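Local coordinates for protein putative amidohydrolase (Unidentified, PDB 3FEQ) that probably hydrolyses dipeptides ending in proline, as a zinc-dependent prolidase of the amidohydrolase superfamily, at residues Thr56-Phe61 against Gly382-Asp387; Cys64-Leu69 against Val105-Gly110; Asn225-Ala230 against Gly245-Glu250. All coordinates share one frame; numbering follows the deposited sequence.

Contact 1 (Thr56-Phe61 against Gly382-Asp387); sequences TVMPGF and GNPLED
T56 and G382 are joined by one hydrogen bond: the threonine hydroxyl OG1 donates to G382 O over 2.7 Å. The donor approaches with a C=O...O angle of 136° and sits 34° out of the carbonyl plane. The first torsion of T56 divides the work of its two branches. OG1 stands beside the backbone N, anti to the carbonyl carbon (chi1 -62°), and takes the polar partner, while CG2 is left to meet the proline ring, 4.0 Å from P384 CD. A β-branched residue with one polar and one apolar arm suits this place, since a carbonyl and a proline must be met together.

This is the closely packed part. T56 and P384 approach tip to tip, and M58 SD adds an apolar touch at 4.3 Å from P384 CG; proline suits the spot by offering both a rigid apolar ring. The thioether also lies in the plane of the F61 ring at its edge, 3.7 Å from F61 CE1, so sulfur bridges proline and phenylalanine. L349 of helix 345-351 packs against both M58 and P384.

The turn round P384 opens outward: N383 O accepts the N-H groups of E386 and D387, both exposed. N383 aims its CB away from the strand, and L385 N makes a weak bond to its OD1. G382 has a positive phi at which a side chain would collide with the preceding carbonyl.

The contact ties the first turn after strand 377-380 to the start of its antiparallel partner, strand 56-66, about 19 Å from the chain centre. With 148 Å² buried, one hydroxyl-carbonyl bond and a few apolar touches, the chemistry implies a neutral join, with no salt bridge between the segments, and charge kept to the exposed turn.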
loop_
_atom_site.group_PDB
_atom_site.type_symbol
_atom_site.label_atom_id
_atom_site.label_comp_id
_atom_site.label_asym_id
_atom_site.label_seq_id
_atom_site.Cartn_x
_atom_site.Cartn_y
_atom_site.Cartn_z
ATOM N N THR C 56 60.486 13.828 -12.381
ATOM C CA THR C 56 59.733 12.914 -13.222
ATOM C C THR C 56 58.307 13.388 -13.405
ATOM O O THR C 56 57.585 13.586 -12.442
ATOM C CB THR C 56 59.721 11.513 -12.635
ATOM O OG1 THR C 56 61.064 11.024 -12.567
ATOM C CG2 THR C 56 58.897 10.582 -13.503
ATOM N N VAL C 57 57.911 13.592 -14.652
ATOM C CA VAL C 57 56.522 13.917 -14.952
ATOM C C VAL C 57 55.822 12.717 -15.590
ATOM O O VAL C 57 56.260 12.204 -16.623
ATOM C CB VAL C 57 56.389 15.214 -15.808
ATOM C CG1 VAL C 57 57.551 15.364 -16.754
ATOM C CG2 VAL C 57 55.069 15.257 -16.559
ATOM N N MET C 58 54.785 12.224 -14.914
ATOM C CA MET C 58 54.050 11.044 -15.374
ATOM C C MET C 58 52.545 11.296 -15.403
ATOM O O MET C 58 52.085 12.319 -14.914
ATOM C CB MET C 58 54.404 9.810 -14.533
ATOM C CG MET C 58 54.121 9.911 -13.048
ATOM S SD MET C 58 54.599 8.378 -12.221
ATOM C CE MET C 58 53.550 7.182 -13.045
ATOM N N PRO C 59 51.769 10.382 -16.008
ATOM C CA PRO C 59 50.322 10.584 -15.945
ATOM C C PRO C 59 49.835 10.515 -14.505
ATOM O O PRO C 59 50.448 9.842 -13.668
ATOM C CB PRO C 59 49.753 9.402 -16.746
ATOM C CG PRO C 59 50.886 8.857 -17.516
ATOM C CD PRO C 59 52.123 9.152 -16.739
ATOM N N GLY C 60 48.762 11.237 -14.213
ATOM C CA GLY C 60 48.150 11.190 -12.899
ATOM C C GLY C 60 47.579 9.814 -12.644
ATOM O O GLY C 60 47.162 9.130 -13.584
ATOM N N PHE C 61 47.567 9.404 -11.378
ATOM C CA PHE C 61 47.217 8.043 -11.036
ATOM C C PHE C 61 45.711 7.827 -11.042
ATOM O O PHE C 61 44.940 8.728 -10.718
ATOM C CB PHE C 61 47.760 7.665 -9.673
ATOM C CG PHE C 61 49.192 8.025 -9.461
ATOM C CD1 PHE C 61 50.141 7.805 -10.447
ATOM C CD2 PHE C 61 49.607 8.509 -8.230
ATOM C CE1 PHE C 61 51.469 8.118 -10.224
ATOM C CE2 PHE C 61 50.927 8.815 -8.000
ATOM C CZ PHE C 61 51.863 8.625 -9.003
ATOM N N GLY C 382 62.089 12.681 -8.061
ATOM C CA GLY C 382 62.806 11.422 -8.009
ATOM C C GLY C 382 62.295 10.505 -9.090
ATOM O O GLY C 382 61.401 10.870 -9.845
ATOM N N ASN C 383 62.856 9.308 -9.161
ATOM C CA ASN C 383 62.533 8.393 -10.235
ATOM C C ASN C 383 61.902 7.109 -9.712
ATOM O O ASN C 383 62.573 6.296 -9.078
ATOM C CB ASN C 383 63.783 8.090 -11.051
ATOM C CG ASN C 383 63.562 6.988 -12.047
ATOM O OD1 ASN C 383 62.615 7.031 -12.832
ATOM N ND2 ASN C 383 64.410 5.964 -11.998
ATOM N N PRO C 384 60.602 6.924 -9.978
ATOM C CA PRO C 384 59.836 5.796 -9.462
ATOM C C PRO C 384 60.301 4.481 -10.065
ATOM O O PRO C 384 60.208 3.429 -9.426
ATOM C CB PRO C 384 58.404 6.113 -9.905
ATOM C CG PRO C 384 58.555 6.981 -11.086
ATOM C CD PRO C 384 59.776 7.807 -10.815
ATOM N N LEU C 385 60.852 4.556 -11.268
ATOM C CA LEU C 385 61.291 3.372 -11.975
ATOM C C LEU C 385 62.414 2.660 -11.228
ATOM O O LEU C 385 62.636 1.476 -11.447
ATOM C CB LEU C 385 61.720 3.737 -13.394
ATOM C CG LEU C 385 61.016 3.026 -14.555
ATOM C CD1 LEU C 385 59.604 2.651 -14.172
ATOM C CD2 LEU C 385 61.008 3.883 -15.822
ATOM N N GLU C 386 63.079 3.364 -10.313
ATOM C CA GLU C 386 64.123 2.761 -9.486
ATOM C C GLU C 386 63.847 2.783 -7.994
ATOM O O GLU C 386 64.227 1.864 -7.276
ATOM C CB GLU C 386 65.467 3.413 -9.760
ATOM C CG GLU C 386 66.418 2.507 -10.511
ATOM C CD GLU C 386 67.280 3.269 -11.488
ATOM O OE1 GLU C 386 67.210 2.972 -12.701
ATOM O OE2 GLU C 386 68.010 4.184 -11.045
ATOM N N ASP C 387 63.233 3.855 -7.517
ATOM C CA ASP C 387 62.710 3.862 -6.160
ATOM C C ASP C 387 61.188 4.000 -6.151
ATOM O O ASP C 387 60.646 5.070 -6.416
ATOM C CB ASP C 387 63.359 4.963 -5.324
ATOM C CG ASP C 387 62.853 4.980 -3.891
ATOM O OD1 ASP C 387 62.577 3.890 -3.333
ATOM O OD2 ASP C 387 62.729 6.085 -3.321
#

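Contact 2 (Cys64-Leu69 against Val105-Gly110); sequences CHVHVL and VRDAGG. With ZN (zinc ion), chain U.
V66 and D107 pair as parallel strands: V66 N gives its hydrogen to R106 O (3.3 Å), and V66 O receives A108 N (2.8 Å). H65 and H67, flanking V66, turn NE2 to the same zinc ion, at 2.5 Å and 2.2 Å; this His-X-His pair at the end of the first barrel strand is a hallmark of the amidohydrolase superfamily, and D323 completes the recorded site.

Second-shell contacts set both rings. H67 ND1 donates to G109 O (3.1 Å), which offers a lone pair near the ring plane; the bond fixes the ring's rotation and leaves NE2 for the metal. Over one face of the H65 ring lies A108 CB, a CH-pi contact for which a methyl group is small enough, while H65 ND1 is probably hydrogen-bonded to E250 OE1.

R106 grips C64 O side-on, through NE (2.8 Å) and NH2 (2.9 Å). The oxygen lies in the guanidinium plane, and the two nitrogens reach it from opposite faces of the carbonyl plane. The bend at chi3 (66°) turns the head back to this carbonyl, and NH2 also forms a salt bridge with E250. D107 OD2 takes V68 N (2.9 Å) nearly along its C-O axis, pinning the loop after the histidines, while OD1 receives A111 N. G109 and G110 have positive phi angles at which a side chain would be jammed.

V66 crosses V105 at about a right angle, and both rest on M97 of helix 90-99; on the other flank M229 of strand 228-234 touches H65, R106 and A108.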
loop_
_atom_site.group_PDB
_atom_site.type_symbol
_atom_site.label_atom_id
_atom_site.label_comp_id
_atom_site.label_asym_id
_atom_site.label_seq_id
_atom_site.Cartn_x
_atom_site.Cartn_y
_atom_site.Cartn_z
ATOM N N CYS C 64 41.311 2.082 -9.029
ATOM C CA CYS C 64 40.201 1.380 -9.639
ATOM C C CYS C 64 39.246 0.783 -8.633
ATOM O O CYS C 64 38.281 0.126 -9.024
ATOM C CB CYS C 64 40.707 0.259 -10.540
ATOM S SG CYS C 64 41.640 0.823 -11.933
ATOM N N HIS C 65 39.542 0.959 -7.346
ATOM C CA HIS C 65 38.617 0.550 -6.291
ATOM C C HIS C 65 38.744 1.443 -5.051
ATOM O O HIS C 65 39.590 1.214 -4.198
ATOM C CB HIS C 65 38.848 -0.927 -5.937
ATOM C CG HIS C 65 37.696 -1.584 -5.242
ATOM N ND1 HIS C 65 36.926 -2.562 -5.832
ATOM C CD2 HIS C 65 37.201 -1.420 -3.991
ATOM C CE1 HIS C 65 36.000 -2.967 -4.976
ATOM N NE2 HIS C 65 36.142 -2.285 -3.852
ATOM N N VAL C 66 37.900 2.466 -4.960
ATOM C CA VAL C 66 37.755 3.239 -3.717
ATOM C C VAL C 66 36.306 3.286 -3.237
ATOM O O VAL C 66 35.383 3.051 -4.014
ATOM C CB VAL C 66 38.230 4.688 -3.886
ATOM C CG1 VAL C 66 39.709 4.739 -4.168
ATOM C CG2 VAL C 66 37.462 5.359 -4.976
ATOM N N HIS C 67 36.117 3.580 -1.954
ATOM C CA HIS C 67 34.827 4.032 -1.450
ATOM C C HIS C 67 35.034 5.408 -0.847
ATOM O O HIS C 67 35.374 5.553 0.325
ATOM C CB HIS C 67 34.233 3.057 -0.427
ATOM C CG HIS C 67 34.070 1.662 -0.943
ATOM N ND1 HIS C 67 32.907 1.214 -1.529
ATOM C CD2 HIS C 67 34.940 0.625 -0.996
ATOM C CE1 HIS C 67 33.067 -0.036 -1.923
ATOM N NE2 HIS C 67 34.294 -0.417 -1.616
ATOM N N VAL C 68 34.881 6.414 -1.695
ATOM C CA VAL C 68 35.053 7.806 -1.323
ATOM C C VAL C 68 34.187 8.203 -0.150
ATOM O O VAL C 68 34.578 9.042 0.641
ATOM C CB VAL C 68 34.655 8.681 -2.482
ATOM C CG1 VAL C 68 34.566 10.126 -2.044
ATOM C CG2 VAL C 68 35.618 8.478 -3.639
ATOM N N LEU C 69 33.004 7.606 -0.048
ATOM C CA LEU C 69 32.068 7.949 1.017
ATOM C C LEU C 69 32.236 7.148 2.315
ATOM O O LEU C 69 31.607 7.456 3.336
ATOM C CB LEU C 69 30.649 7.839 0.497
ATOM C CG LEU C 69 30.265 9.120 -0.226
ATOM C CD1 LEU C 69 29.366 8.795 -1.362
ATOM C CD2 LEU C 69 29.589 10.102 0.741
ATOM N N VAL C 105 39.508 8.266 -9.957
ATOM C CA VAL C 105 39.197 7.112 -9.109
ATOM C C VAL C 105 37.910 6.495 -9.582
ATOM O O VAL C 105 36.999 7.212 -10.007
ATOM C CB VAL C 105 38.997 7.469 -7.613
ATOM C CG1 VAL C 105 40.317 7.720 -6.921
ATOM C CG2 VAL C 105 38.044 8.627 -7.444
ATOM N N ARG C 106 37.847 5.167 -9.522
ATOM C CA ARG C 106 36.619 4.443 -9.795
ATOM C C ARG C 106 36.005 4.028 -8.478
ATOM O O ARG C 106 36.485 3.095 -7.852
ATOM C CB ARG C 106 36.909 3.203 -10.620
ATOM C CG ARG C 106 35.691 2.557 -11.214
ATOM C CD ARG C 106 36.097 1.386 -12.086
ATOM N NE ARG C 106 36.703 0.317 -11.305
ATOM C CZ ARG C 106 36.672 -0.969 -11.650
ATOM N NH1 ARG C 106 36.079 -1.356 -12.783
ATOM N NH2 ARG C 106 37.240 -1.872 -10.858
ATOM N N ASP C 107 34.950 4.728 -8.064
ATOM C CA ASP C 107 34.240 4.432 -6.825
ATOM C C ASP C 107 33.433 3.147 -6.951
ATOM O O ASP C 107 32.762 2.921 -7.955
ATOM C CB ASP C 107 33.308 5.591 -6.452
ATOM C CG ASP C 107 32.714 5.444 -5.060
ATOM O OD1 ASP C 107 31.572 4.945 -4.943
ATOM O OD2 ASP C 107 33.391 5.838 -4.089
ATOM N N ALA C 108 33.506 2.308 -5.924
ATOM C CA ALA C 108 32.954 0.963 -6.000
ATOM C C ALA C 108 31.677 0.892 -5.186
ATOM O O ALA C 108 31.443 -0.061 -4.469
ATOM C CB ALA C 108 33.980 -0.072 -5.512
ATOM N N GLY C 109 30.850 1.919 -5.305
ATOM C CA GLY C 109 29.591 1.969 -4.574
ATOM C C GLY C 109 29.646 2.967 -3.443
ATOM O O GLY C 109 30.552 2.926 -2.630
ATOM N N GLY C 110 28.656 3.851 -3.397
ATOM C CA GLY C 110 28.670 5.000 -2.511
ATOM C C GLY C 110 28.484 6.266 -3.323
ATOM O O GLY C 110 27.448 6.921 -3.230
HETATM ZN ZN ZN U . 34.560 -2.620 -1.891
#

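Contact 3 (Asn225-Ala230 against Gly245-Glu250); sequences NTYVMA and GVRTIE
M229 and A230 lie beside T248 and I249 as the parallel strands of a beta-alpha-beta crossover, joined through helix 235-243, within the TIM barrel. Three backbone bonds set the register: R247 N to V228 O (3.1 Å), a weak, bent A230 N to T248 O (3.0 Å, 131°), and E250 N to A230 O (2.8 Å). A230 thus has both its N-H and its carbonyl satisfied by the neighbouring strand.

T248 and E250 are buried and have partners. T248 OG1 donates to E250 OE2 (2.8 Å), and E250 is also the probable second-shell partner of H65 beside the zinc site.

R247 sits over the Y227 ring. Its chain runs extended, CG anti to the backbone N (chi1 -173°), which carries NH1 above the centre of one face; CZ lies 4.6 Å from the ring centroid, a cation-pi contact with the planes 61° apart. The same guanidinium donates to the carbonyls of E358 and I359, and Y227 OH meets R106 NH1, so the ring is held at face and tip.

V228 and V246 pack on helix 211-223, with V228 CG1 3.9 Å from V246 CG1. M229, bent at chi3, packs its CE against the carboxylate, 3.4 Å from E250 OE1.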
loop_
_atom_site.group_PDB
_atom_site.type_symbol
_atom_site.label_atom_id
_atom_site.label_comp_id
_atom_site.label_asym_id
_atom_site.label_seq_id
_atom_site.Cartn_x
_atom_site.Cartn_y
_atom_site.Cartn_z
ATOM N N ASN C 225 26.207 0.476 -22.854
ATOM C CA ASN C 225 27.615 0.595 -23.232
ATOM C C ASN C 225 28.549 0.820 -22.065
ATOM O O ASN C 225 29.410 1.694 -22.100
ATOM C CB ASN C 225 27.836 1.632 -24.335
ATOM C CG ASN C 225 27.034 1.320 -25.592
ATOM O OD1 ASN C 225 27.114 0.214 -26.144
ATOM N ND2 ASN C 225 26.242 2.291 -26.045
ATOM N N THR C 226 28.382 0.001 -21.035
ATOM C CA THR C 226 29.396 -0.124 -20.013
ATOM C C THR C 226 29.605 -1.615 -19.635
ATOM O O THR C 226 29.281 -2.505 -20.424
ATOM C CB THR C 226 29.057 0.779 -18.795
ATOM O OG1 THR C 226 30.199 0.901 -17.930
ATOM C CG2 THR C 226 27.859 0.235 -18.017
ATOM N N TYR C 227 30.145 -1.870 -18.444
ATOM C CA TYR C 227 30.474 -3.201 -17.968
ATOM C C TYR C 227 30.109 -3.364 -16.477
ATOM O O TYR C 227 29.790 -2.402 -15.786
ATOM C CB TYR C 227 31.982 -3.436 -18.138
ATOM C CG TYR C 227 32.815 -2.453 -17.340
ATOM C CD1 TYR C 227 33.268 -2.766 -16.070
ATOM C CD2 TYR C 227 33.079 -1.185 -17.824
ATOM C CE1 TYR C 227 33.999 -1.853 -15.314
ATOM C CE2 TYR C 227 33.806 -0.273 -17.069
ATOM C CZ TYR C 227 34.251 -0.614 -15.810
ATOM O OH TYR C 227 34.962 0.298 -15.059
ATOM N N VAL C 228 30.226 -4.586 -15.985
ATOM C CA VAL C 228 30.012 -4.906 -14.587
ATOM C C VAL C 228 31.352 -5.210 -13.921
ATOM O O VAL C 228 32.148 -5.990 -14.441
ATOM C CB VAL C 228 29.144 -6.168 -14.469
ATOM C CG1 VAL C 228 29.215 -6.751 -13.074
ATOM C CG2 VAL C 228 27.742 -5.868 -14.848
ATOM N N MET C 229 31.606 -4.582 -12.779
ATOM C CA MET C 229 32.691 -4.996 -11.894
ATOM C C MET C 229 32.098 -5.841 -10.779
ATOM O O MET C 229 30.953 -5.635 -10.394
ATOM C CB MET C 229 33.442 -3.784 -11.322
ATOM C CG MET C 229 32.577 -2.699 -10.674
ATOM S SD MET C 229 33.532 -1.211 -10.321
ATOM C CE MET C 229 34.432 -1.833 -8.922
ATOM N N ALA C 230 32.866 -6.790 -10.258
ATOM C CA ALA C 230 32.288 -7.827 -9.414
ATOM C C ALA C 230 33.215 -8.272 -8.300
ATOM O O ALA C 230 34.369 -8.618 -8.524
ATOM C CB ALA C 230 31.863 -9.016 -10.257
ATOM N N GLY C 245 30.002 -13.087 -17.773
ATOM C CA GLY C 245 30.433 -11.970 -18.603
ATOM C C GLY C 245 30.825 -10.696 -17.873
ATOM O O GLY C 245 30.803 -9.620 -18.466
ATOM N N VAL C 246 31.195 -10.796 -16.599
ATOM C CA VAL C 246 31.673 -9.619 -15.881
ATOM C C VAL C 246 33.079 -9.279 -16.345
ATOM O O VAL C 246 33.856 -10.164 -16.670
ATOM C CB VAL C 246 31.639 -9.800 -14.359
ATOM C CG1 VAL C 246 30.318 -10.415 -13.938
ATOM C CG2 VAL C 246 32.809 -10.631 -13.883
ATOM N N ARG C 247 33.378 -7.990 -16.443
ATOM C CA ARG C 247 34.595 -7.546 -17.096
ATOM C C ARG C 247 35.767 -7.413 -16.120
ATOM O O ARG C 247 36.902 -7.743 -16.461
ATOM C CB ARG C 247 34.349 -6.231 -17.827
ATOM C CG ARG C 247 35.519 -5.758 -18.678
ATOM C CD ARG C 247 35.093 -4.670 -19.643
ATOM N NE ARG C 247 36.238 -3.937 -20.161
ATOM C CZ ARG C 247 36.724 -2.838 -19.603
ATOM N NH1 ARG C 247 36.162 -2.347 -18.505
ATOM N NH2 ARG C 247 37.780 -2.238 -20.129
ATOM N N THR C 248 35.512 -6.895 -14.924
ATOM C CA THR C 248 36.573 -6.781 -13.941
ATOM C C THR C 248 36.184 -7.466 -12.647
ATOM O O THR C 248 35.016 -7.515 -12.279
ATOM C CB THR C 248 36.987 -5.315 -13.665
ATOM O OG1 THR C 248 36.196 -4.778 -12.601
ATOM C CG2 THR C 248 36.818 -4.456 -14.900
ATOM N N ILE C 249 37.179 -8.032 -11.979
ATOM C CA ILE C 249 36.965 -8.779 -10.753
ATOM C C ILE C 249 37.704 -8.043 -9.670
ATOM O O ILE C 249 38.839 -7.630 -9.875
ATOM C CB ILE C 249 37.565 -10.178 -10.870
ATOM C CG1 ILE C 249 36.756 -11.019 -11.858
ATOM C CG2 ILE C 249 37.649 -10.843 -9.510
ATOM C CD1 ILE C 249 35.374 -11.422 -11.359
ATOM N N GLU C 250 37.033 -7.811 -8.546
ATOM C CA GLU C 250 37.607 -7.039 -7.445
ATOM C C GLU C 250 38.187 -7.970 -6.395
ATOM O O GLU C 250 37.610 -9.016 -6.097
ATOM C CB GLU C 250 36.559 -6.108 -6.823
ATOM C CG GLU C 250 35.808 -5.234 -7.827
ATOM C CD GLU C 250 36.732 -4.370 -8.684
ATOM O OE1 GLU C 250 37.304 -3.394 -8.150
ATOM O OE2 GLU C 250 36.859 -4.641 -9.901
#

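Contacts 2 and 3 form the buried interior near the zinc ions, their centres about 14 Å apart, and E250 of contact 3 joins the two. Contact 1, its centre about 24 Å from that of contact 2, is a buried contact nearer the periphery, whose turn ends in exposed E386 and D387. Contacts 1 and 2 share strand 56-66, which carries the chain from the region of contact 1 to the metal. The chemistry follows the position: contact 1 is neutral and small, contact 2 joins strand pairing to metal coordination, and contact 3 adds to its strand pairing a cation-pi pair at its partly exposed end.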